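Local coordinates for protein ribonuclease (Nicotiana glutinosa, PDB 1IYB) that cleaves RNA, as a member of the ribonuclease T2 family, and binds guanosine-5'-monophosphate in a guanine-recognising pocket, at residues F10-Q15 against W46-D51; I156-G161 against L188-I193. All blocks are in the same frame, centred on the assembly; numbering follows the deposited sequence.

Contact 1: residues F10-Q15 against W46-D51. With 5GP (guanosine-5'-monophosphate), chain C.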
ATOM      1  N   PHE A  10      -3.834   0.201  17.019  1.00  7.13           N
ATOM      2  CA  PHE A  10      -2.754   0.831  17.779  1.00  5.49           C
ATOM      3  C   PHE A  10      -1.784   1.523  16.824  1.00  5.38           C
ATOM      4  O   PHE A  10      -1.965   1.463  15.611  1.00  5.51           O
ATOM      5  CB  PHE A  10      -2.010  -0.238  18.592  1.00  6.41           C
ATOM      6  CG  PHE A  10      -1.260  -1.231  17.748  1.00  5.47           C
ATOM      7  CD1 PHE A  10       0.054  -0.985  17.355  1.00  7.26           C
ATOM      8  CD2 PHE A  10      -1.872  -2.408  17.323  1.00  5.25           C
ATOM      9  CE1 PHE A  10       0.746  -1.895  16.552  1.00  8.24           C
ATOM     10  CE2 PHE A  10      -1.192  -3.322  16.521  1.00  7.17           C
ATOM     11  CZ  PHE A  10       0.121  -3.067  16.134  1.00  7.16           C
ATOM     12  N   PHE A  11      -0.765   2.189  17.367  1.00  5.82           N
ATOM     13  CA  PHE A  11       0.229   2.856  16.524  1.00  5.80           C
ATOM     14  C   PHE A  11       1.613   2.260  16.712  1.00  6.35           C
ATOM     15  O   PHE A  11       1.963   1.797  17.795  1.00  6.21           O
ATOM     16  CB  PHE A  11       0.441   4.338  16.876  1.00  6.00           C
ATOM     17  CG  PHE A  11      -0.771   5.213  16.773  1.00  6.51           C
ATOM     18  CD1 PHE A  11      -1.625   5.370  17.860  1.00  7.42           C
ATOM     19  CD2 PHE A  11      -0.987   5.982  15.632  1.00  7.48           C
ATOM     20  CE1 PHE A  11      -2.673   6.290  17.819  1.00  7.39           C
ATOM     21  CE2 PHE A  11      -2.031   6.903  15.577  1.00  7.94           C
ATOM     22  CZ  PHE A  11      -2.875   7.060  16.674  1.00  7.04           C
ATOM     23  N   TYR A  12       2.401   2.300  15.646  1.00  6.03           N
ATOM     24  CA  TYR A  12       3.806   1.914  15.711  1.00  5.00           C
ATOM     25  C   TYR A  12       4.500   3.271  15.634  1.00  6.00           C
ATOM     26  O   TYR A  12       4.244   4.036  14.697  1.00  6.70           O
ATOM     27  CB  TYR A  12       4.258   1.114  14.485  1.00  6.52           C
ATOM     28  CG  TYR A  12       4.034  -0.382  14.527  1.00  7.84           C
ATOM     29  CD1 TYR A  12       3.508  -1.042  13.420  1.00  6.58           C
ATOM     30  CD2 TYR A  12       4.373  -1.142  15.647  1.00  6.51           C
ATOM     31  CE1 TYR A  12       3.318  -2.417  13.419  1.00  8.49           C
ATOM     32  CE2 TYR A  12       4.186  -2.531  15.658  1.00  8.85           C
ATOM     33  CZ  TYR A  12       3.655  -3.156  14.536  1.00  8.66           C
ATOM     34  OH  TYR A  12       3.443  -4.516  14.516  1.00 10.24           O
ATOM     35  N   PHE A  13       5.329   3.607  16.618  1.00  5.54           N
ATOM     36  CA  PHE A  13       6.088   4.854  16.543  1.00  4.51           C
ATOM     37  C   PHE A  13       7.437   4.355  16.040  1.00  5.42           C
ATOM     38  O   PHE A  13       8.148   3.640  16.751  1.00  6.37           O
ATOM     39  CB  PHE A  13       6.230   5.526  17.912  1.00  4.62           C
ATOM     40  CG  PHE A  13       7.139   6.725  17.898  1.00  5.15           C
ATOM     41  CD1 PHE A  13       6.913   7.782  17.018  1.00  6.08           C
ATOM     42  CD2 PHE A  13       8.237   6.786  18.746  1.00  6.07           C
ATOM     43  CE1 PHE A  13       7.774   8.885  16.983  1.00  8.09           C
ATOM     44  CE2 PHE A  13       9.101   7.884  18.717  1.00  6.50           C
ATOM     45  CZ  PHE A  13       8.870   8.932  17.838  1.00  7.93           C
ATOM     46  N   VAL A  14       7.774   4.725  14.807  1.00  3.53           N
ATOM     47  CA  VAL A  14       8.989   4.246  14.157  1.00  4.95           C
ATOM     48  C   VAL A  14      10.107   5.267  14.002  1.00  5.14           C
ATOM     49  O   VAL A  14       9.885   6.371  13.509  1.00  5.03           O
ATOM     50  CB  VAL A  14       8.630   3.700  12.753  1.00  4.76           C
ATOM     51  CG1 VAL A  14       9.835   3.018  12.121  1.00  6.04           C
ATOM     52  CG2 VAL A  14       7.453   2.739  12.862  1.00  6.23           C
ATOM     53  N   GLN A  15      11.308   4.878  14.422  1.00  3.81           N
ATOM     54  CA  GLN A  15      12.490   5.728  14.311  1.00  4.45           C
ATOM     55  C   GLN A  15      13.549   5.012  13.476  1.00  5.71           C
ATOM     56  O   GLN A  15      13.693   3.789  13.559  1.00  6.16           O
ATOM     57  CB  GLN A  15      13.058   6.050  15.694  1.00  5.21           C
ATOM     58  CG  GLN A  15      12.145   6.905  16.546  1.00  5.69           C
ATOM     59  CD  GLN A  15      12.827   7.372  17.816  1.00  5.67           C
ATOM     60  OE1 GLN A  15      13.793   8.137  17.765  1.00  9.75           O
ATOM     61  NE2 GLN A  15      12.340   6.906  18.961  1.00  8.01           N
ATOM     62  N   TRP A  46       2.597   5.288  12.825  1.00  4.96           N
ATOM     63  CA  TRP A  46       1.768   4.464  11.954  1.00  4.67           C
ATOM     64  C   TRP A  46       0.597   3.678  12.516  1.00  5.17           C
ATOM     65  O   TRP A  46       0.787   2.747  13.300  1.00  5.26           O
ATOM     66  CB  TRP A  46       2.650   3.445  11.232  1.00  4.89           C
ATOM     67  CG  TRP A  46       3.854   3.982  10.516  1.00  4.43           C
ATOM     68  CD1 TRP A  46       4.097   5.276  10.156  1.00  4.85           C
ATOM     69  CD2 TRP A  46       4.957   3.213  10.014  1.00  5.48           C
ATOM     70  NE1 TRP A  46       5.279   5.360   9.459  1.00  5.08           N
ATOM     71  CE2 TRP A  46       5.827   4.109   9.358  1.00  5.52           C
ATOM     72  CE3 TRP A  46       5.291   1.851  10.056  1.00  5.47           C
ATOM     73  CZ2 TRP A  46       7.014   3.689   8.747  1.00  6.02           C
ATOM     74  CZ3 TRP A  46       6.467   1.434   9.450  1.00  6.00           C
ATOM     75  CH2 TRP A  46       7.315   2.351   8.803  1.00  6.87           C
ATOM     76  N   PRO A  47      -0.634   4.029  12.114  1.00  4.93           N
ATOM     77  CA  PRO A  47      -1.781   3.267  12.620  1.00  5.75           C
ATOM     78  C   PRO A  47      -1.630   1.825  12.104  1.00  6.64           C
ATOM     79  O   PRO A  47      -1.256   1.614  10.947  1.00  6.34           O
ATOM     80  CB  PRO A  47      -2.968   3.985  11.990  1.00  5.12           C
ATOM     81  CG  PRO A  47      -2.505   5.413  11.962  1.00  6.55           C
ATOM     82  CD  PRO A  47      -1.073   5.287  11.476  1.00  6.07           C
ATOM     83  N   ASN A  48      -1.920   0.842  12.954  1.00  6.06           N
ATOM     84  CA  ASN A  48      -1.783  -0.566  12.582  1.00  5.85           C
ATOM     85  C   ASN A  48      -2.917  -1.362  13.221  1.00  6.22           C
ATOM     86  O   ASN A  48      -3.561  -0.891  14.159  1.00  6.55           O
ATOM     87  CB  ASN A  48      -0.441  -1.118  13.093  1.00  7.63           C
ATOM     88  CG  ASN A  48       0.136  -2.209  12.195  1.00  7.32           C
ATOM     89  OD1 ASN A  48       0.812  -1.919  11.208  1.00  8.03           O
ATOM     90  ND2 ASN A  48      -0.131  -3.470  12.535  1.00  9.82           N
ATOM     91  N   ASN A  49      -3.147  -2.570  12.713  1.00  7.09           N
ATOM     92  CA  ASN A  49      -4.190  -3.454  13.227  1.00  7.61           C
ATOM     93  C   ASN A  49      -3.566  -4.604  14.008  1.00  8.66           C
ATOM     94  O   ASN A  49      -2.419  -4.979  13.769  1.00  7.53           O
ATOM     95  CB  ASN A  49      -5.010  -4.011  12.065  1.00  8.18           C
ATOM     96  CG  ASN A  49      -5.795  -2.942  11.348  1.00  8.18           C
ATOM     97  OD1 ASN A  49      -5.958  -2.985  10.120  1.00  9.93           O
ATOM     98  ND2 ASN A  49      -6.304  -1.980  12.105  1.00  6.57           N
ATOM     99  N   ASN A  50      -4.328  -5.169  14.939  1.00 10.01           N
ATOM    100  CA  ASN A  50      -3.830  -6.277  15.741  1.00 11.27           C
ATOM    101  C   ASN A  50      -3.434  -7.494  14.905  1.00 12.10           C
ATOM    102  O   ASN A  50      -2.551  -8.254  15.298  1.00 13.13           O
ATOM    103  CB  ASN A  50      -4.872  -6.703  16.784  1.00 12.17           C
ATOM    104  CG  ASN A  50      -5.150  -5.624  17.818  1.00 13.81           C
ATOM    105  OD1 ASN A  50      -4.288  -4.799  18.121  1.00 12.61           O
ATOM    106  ND2 ASN A  50      -6.354  -5.638  18.378  1.00 16.48           N
ATOM    107  N   ASP A  51      -4.070  -7.682  13.750  1.00 12.11           N
ATOM    108  CA  ASP A  51      -3.754  -8.838  12.916  1.00 13.09           C
ATOM    109  C   ASP A  51      -2.532  -8.654  12.016  1.00 12.99           C
ATOM    110  O   ASP A  51      -2.198  -9.540  11.224  1.00 13.64           O
ATOM    111  CB  ASP A  51      -4.977  -9.247  12.077  1.00 13.86           C
ATOM    112  CG  ASP A  51      -5.337  -8.226  11.007  1.00 15.33           C
ATOM    113  OD1 ASP A  51      -6.395  -8.396  10.365  1.00 17.07           O
ATOM    114  OD2 ASP A  51      -4.570  -7.264  10.799  1.00 14.59           O
TER
HETATM  115  P   5GP C1295       6.319   4.514   4.935  1.00 17.27           P
HETATM  116  O1P 5GP C1295       5.151   3.688   4.618  1.00 22.43           O
HETATM  117  O2P 5GP C1295       6.004   5.584   5.962  1.00 17.29           O
HETATM  118  O3P 5GP C1295       7.513   3.615   5.409  1.00 15.46           O
HETATM  119  O5' 5GP C1295       6.922   5.297   3.629  1.00 23.32           O
HETATM  120  C5' 5GP C1295       8.195   6.039   3.693  1.00 23.26           C
HETATM  121  C4' 5GP C1295       8.608   6.719   2.365  1.00 23.80           C
HETATM  122  O4' 5GP C1295       9.072   8.096   2.725  1.00 22.23           O
HETATM  123  C3' 5GP C1295       9.783   6.165   1.564  1.00 25.00           C
HETATM  124  O3' 5GP C1295       9.428   5.117   0.674  1.00 27.95           O
HETATM  125  C2' 5GP C1295      10.335   7.372   0.799  1.00 22.11           C
HETATM  126  O2' 5GP C1295       9.664   7.572  -0.464  1.00 25.46           O
HETATM  127  C1' 5GP C1295      10.105   8.516   1.773  1.00 19.37           C
HETATM  128  N9  5GP C1295      11.275   9.132   2.476  1.00 13.15           N
HETATM  129  C8  5GP C1295      11.782  10.409   2.386  1.00 12.91           C
HETATM  130  N7  5GP C1295      12.766  10.688   3.215  1.00 10.16           N
HETATM  131  C5  5GP C1295      12.915   9.473   3.913  1.00 10.74           C
HETATM  132  C6  5GP C1295      13.840   9.150   4.961  1.00  9.86           C
HETATM  133  O6  5GP C1295      14.696   9.868   5.465  1.00  9.06           O
HETATM  134  N1  5GP C1295      13.672   7.802   5.409  1.00 11.19           N
HETATM  135  C2  5GP C1295      12.726   6.920   4.891  1.00 13.01           C
HETATM  136  N2  5GP C1295      12.744   5.698   5.462  1.00 11.66           N
HETATM  137  N3  5GP C1295      11.856   7.221   3.909  1.00 12.50           N
HETATM  138  C4  5GP C1295      12.010   8.517   3.467  1.00 12.57           C
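V14 lays its CG2 methyl over the six-membered ring of W46, 3.7 Å from the ring centroid and displaced toward the rim. In this β-branched side chain CG2 is anti to the carbonyl carbon, beside the backbone N, and lies on the indole in a CH-pi contact, with CG1 anti to N (chi1 -172°). Strands 10-16 and 41-48 are antiparallel neighbours in the central sheet of the T2 fold. Y12 and W46 form a hydrogen-bonded pair, and the bond from W46 N to Y12 O is almost straight at 178°; F10 and N48 form the next such pair. P47 falls between them in a non-hydrogen-bonded pair, where its missing N-H costs no bond to F11, and its CG instead packs on F11 CE2.

On the face shared with W46, N48 sits among aromatic groups. Its CB lies over the F10 ring, 4.0 Å from the centroid, while OD1 approaches Y12 CE1 obliquely at 3.4 Å. The amide is steadied by a weak hydrogen bond from ND2 to N49 O, 3.0 Å long. F10 holds CG between its backbone N and carbonyl carbon (chi1 67°), and its CE1 lies over one face of the Y12 ring. At the F10 edge, N50 OD1 comes near the ring plane, 3.5 Å from CD2.

W46 carries this framework into the nucleotide pocket: its CZ2 is 3.4 Å from O3P of the bound guanosine-5'-monophosphate. H101 stacks on the indole. Strand pairing sets the W46 backbone, while V14, H101 and E97 position the ring. Its N-H is spent on E97 OE2, so the phosphate meets the indole obliquely, by van der Waals contact.

Contact 2: residues I156-G161 against L188-I193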
ATOM      1  N   ILE A 156      12.403   2.036  28.970  1.00 12.77           N
ATOM      2  CA  ILE A 156      11.052   2.558  28.813  1.00 12.99           C
ATOM      3  C   ILE A 156       9.950   1.668  29.376  1.00 11.26           C
ATOM      4  O   ILE A 156       8.804   2.104  29.499  1.00 13.00           O
ATOM      5  CB  ILE A 156      10.743   2.863  27.330  1.00 13.68           C
ATOM      6  CG1 ILE A 156      10.624   1.564  26.531  1.00 13.59           C
ATOM      7  CG2 ILE A 156      11.846   3.734  26.748  1.00 15.62           C
ATOM      8  CD1 ILE A 156      10.227   1.780  25.085  1.00 14.95           C
ATOM      9  N   GLY A 157      10.288   0.424  29.705  1.00 10.25           N
ATOM     10  CA  GLY A 157       9.302  -0.477  30.278  1.00 10.14           C
ATOM     11  C   GLY A 157       8.476  -1.300  29.308  1.00  9.71           C
ATOM     12  O   GLY A 157       7.546  -2.001  29.723  1.00  9.79           O
ATOM     13  N   TYR A 158       8.806  -1.222  28.021  1.00  9.01           N
ATOM     14  CA  TYR A 158       8.092  -1.965  26.985  1.00  8.08           C
ATOM     15  C   TYR A 158       9.081  -2.580  25.999  1.00  8.18           C
ATOM     16  O   TYR A 158      10.153  -2.024  25.760  1.00 10.11           O
ATOM     17  CB  TYR A 158       7.118  -1.043  26.241  1.00  8.11           C
ATOM     18  CG  TYR A 158       6.045  -0.464  27.130  1.00  9.21           C
ATOM     19  CD1 TYR A 158       6.305   0.639  27.944  1.00  9.22           C
ATOM     20  CD2 TYR A 158       4.785  -1.056  27.203  1.00  9.21           C
ATOM     21  CE1 TYR A 158       5.336   1.136  28.814  1.00 10.44           C
ATOM     22  CE2 TYR A 158       3.812  -0.569  28.066  1.00  8.80           C
ATOM     23  CZ  TYR A 158       4.095   0.524  28.870  1.00  9.72           C
ATOM     24  OH  TYR A 158       3.140   0.992  29.745  1.00 11.05           O
ATOM     25  N   ALA A 159       8.711  -3.724  25.432  1.00  7.73           N
ATOM     26  CA  ALA A 159       9.563  -4.427  24.476  1.00  8.18           C
ATOM     27  C   ALA A 159       9.445  -3.810  23.083  1.00  8.75           C
ATOM     28  O   ALA A 159       8.349  -3.686  22.541  1.00 10.20           O
ATOM     29  CB  ALA A 159       9.177  -5.897  24.420  1.00 10.20           C
ATOM     30  N   PRO A 160      10.577  -3.413  22.488  1.00  8.13           N
ATOM     31  CA  PRO A 160      10.548  -2.813  21.154  1.00  8.03           C
ATOM     32  C   PRO A 160      10.630  -3.831  20.022  1.00  8.10           C
ATOM     33  O   PRO A 160      10.977  -4.996  20.227  1.00  8.77           O
ATOM     34  CB  PRO A 160      11.779  -1.923  21.169  1.00  6.61           C
ATOM     35  CG  PRO A 160      12.760  -2.792  21.899  1.00  8.42           C
ATOM     36  CD  PRO A 160      11.928  -3.305  23.074  1.00  8.06           C
ATOM     37  N   GLY A 161      10.302  -3.362  18.824  1.00  7.39           N
ATOM     38  CA  GLY A 161      10.401  -4.181  17.632  1.00  6.38           C
ATOM     39  C   GLY A 161      11.653  -3.676  16.938  1.00  6.40           C
ATOM     40  O   GLY A 161      11.861  -2.461  16.847  1.00  6.44           O
ATOM     41  N   LEU A 188       1.956   4.369  25.990  1.00  9.60           N
ATOM     42  CA  LEU A 188       2.654   3.263  25.353  1.00  9.41           C
ATOM     43  C   LEU A 188       1.963   1.969  25.756  1.00  9.76           C
ATOM     44  O   LEU A 188       1.301   1.904  26.795  1.00  9.88           O
ATOM     45  CB  LEU A 188       4.115   3.196  25.812  1.00 10.18           C
ATOM     46  CG  LEU A 188       5.016   4.396  25.532  1.00 11.07           C
ATOM     47  CD1 LEU A 188       6.453   4.049  25.900  1.00 12.18           C
ATOM     48  CD2 LEU A 188       4.925   4.773  24.065  1.00 11.81           C
ATOM     49  N   ILE A 189       2.121   0.943  24.928  1.00  8.55           N
ATOM     50  CA  ILE A 189       1.548  -0.372  25.199  1.00  8.88           C
ATOM     51  C   ILE A 189       2.472  -1.424  24.611  1.00  9.13           C
ATOM     52  O   ILE A 189       3.321  -1.121  23.769  1.00  9.51           O
ATOM     53  CB  ILE A 189       0.161  -0.562  24.534  1.00  9.75           C
ATOM     54  CG1 ILE A 189       0.300  -0.490  23.009  1.00 10.69           C
ATOM     55  CG2 ILE A 189      -0.814   0.477  25.049  1.00 12.42           C
ATOM     56  CD1 ILE A 189      -0.938  -0.929  22.261  1.00 12.59           C
ATOM     57  N   GLU A 190       2.322  -2.664  25.060  1.00  9.11           N
ATOM     58  CA  GLU A 190       3.123  -3.742  24.508  1.00  9.71           C
ATOM     59  C   GLU A 190       2.543  -3.944  23.116  1.00 10.18           C
ATOM     60  O   GLU A 190       1.338  -3.798  22.916  1.00 10.53           O
ATOM     61  CB  GLU A 190       2.952  -5.027  25.320  1.00 10.23           C
ATOM     62  CG  GLU A 190       3.522  -4.980  26.728  1.00 11.35           C
ATOM     63  CD  GLU A 190       5.039  -4.977  26.765  1.00 13.57           C
ATOM     64  OE1 GLU A 190       5.592  -5.138  27.873  1.00 13.97           O
ATOM     65  OE2 GLU A 190       5.680  -4.812  25.704  1.00 13.43           O
ATOM     66  N   CYS A 191       3.396  -4.266  22.154  1.00 10.14           N
ATOM     67  CA  CYS A 191       2.937  -4.479  20.789  1.00 11.05           C
ATOM     68  C   CYS A 191       2.143  -5.776  20.660  1.00 11.16           C
ATOM     69  O   CYS A 191       2.623  -6.840  21.036  1.00 11.70           O
ATOM     70  CB  CYS A 191       4.124  -4.540  19.837  1.00 11.09           C
ATOM     71  SG  CYS A 191       5.036  -2.984  19.574  1.00 12.60           S
ATOM     72  N   PRO A 192       0.914  -5.699  20.121  1.00 12.14           N
ATOM     73  CA  PRO A 192       0.079  -6.893  19.951  1.00 12.87           C
ATOM     74  C   PRO A 192       0.698  -7.843  18.926  1.00 13.34           C
ATOM     75  O   PRO A 192       0.420  -9.043  18.923  1.00 13.49           O
ATOM     76  CB  PRO A 192      -1.252  -6.317  19.462  1.00 13.63           C
ATOM     77  CG  PRO A 192      -1.272  -4.942  20.057  1.00 14.39           C
ATOM     78  CD  PRO A 192       0.143  -4.478  19.829  1.00 11.65           C
ATOM     79  N   ILE A 193       1.539  -7.291  18.056  1.00 12.82           N
ATOM     80  CA  ILE A 193       2.200  -8.064  17.012  1.00 13.17           C
ATOM     81  C   ILE A 193       3.417  -7.292  16.501  1.00 14.44           C
ATOM     82  O   ILE A 193       3.441  -6.059  16.552  1.00 13.86           O
ATOM     83  CB  ILE A 193       1.222  -8.354  15.837  1.00 14.25           C
ATOM     84  CG1 ILE A 193       1.860  -9.323  14.840  1.00 14.16           C
ATOM     85  CG2 ILE A 193       0.823  -7.048  15.147  1.00 13.29           C
ATOM     86  CD1 ILE A 193       0.899  -9.797  13.756  1.00 16.28           C
TER
HETATM   87  O   HOH W   1       0.696   0.011  29.021  1.00 17.53           O
HETATM   88  O   HOH W   2       6.047  -4.888  22.991  1.00 16.77           O
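Y158 and L188 anchor a loop-to-loop contact at the surface of the α+β T2 fold, between the turn that follows helix 145-156 and the irregular chain beyond strand 172-182. The tyrosine ring is laid against the second loop. Over one face comes L188 CB, 4.0 Å from the ring centroid in a CH-pi contact offset toward the rim; at the edge, E190 N lies near the ring plane, 3.6 Å from Y158 CD2. A leucine suits the place because it can serve both surroundings: CB and CD1 meet the ring, while the side chain also touches V181 of strand 172-182 and L121 and Q124 of helix 111-124. The tyrosine, in turn, binds a water through its hydroxyl. Its OH does not bond L188 O directly; the water bridges them, 2.7 Å from Y158 OH and donating to L188 O.

G157 lets the chain turn off the helix with positive phi, a conformation in which a CB would press on the carbonyl oxygen of I156. Just past it, the A159 N-H points at E190. The glutamate is bent at chi2 (-71°), which turns CD back from an extended course. Its OE2 accepts from A159 N at 3.2 Å and 166°. The donor arrives on the syn side, 18° out of the carboxylate plane. A long, flexible acid is thus able to reach a backbone donor on the neighbouring loop from an exposed site. OE2 also accepts from a second water, 2.7 Å away; this water donates to A159 O at 2.6 Å and accepts from C191 N at 2.8 Å.

Overall arrangement
From the N terminus, strand 10-16 comes first; the chain then passes through short helix 18-21 and returns along strand 41-48, where contact 1 closes a loop of 30 residues. The helices up to 145-156 follow before contact 2 opens, and the 26 residues it encloses hold all of strand 172-182 and all but the first residue of 161-166. The contacts are therefore in series, neither nested nor crossed. After strand 172-182, neighbour of 10-16 in the sheet, loop 188-193 comes against contact 1: Y12 OH is 2.6 Å from I193 O, a probable hydrogen bond, and P192 packs on F10 and N50. Contact 1 joins outermost strand 41-48 to strand 10-16; contact 2 joins the loop after helix 145-156 to loop 188-193.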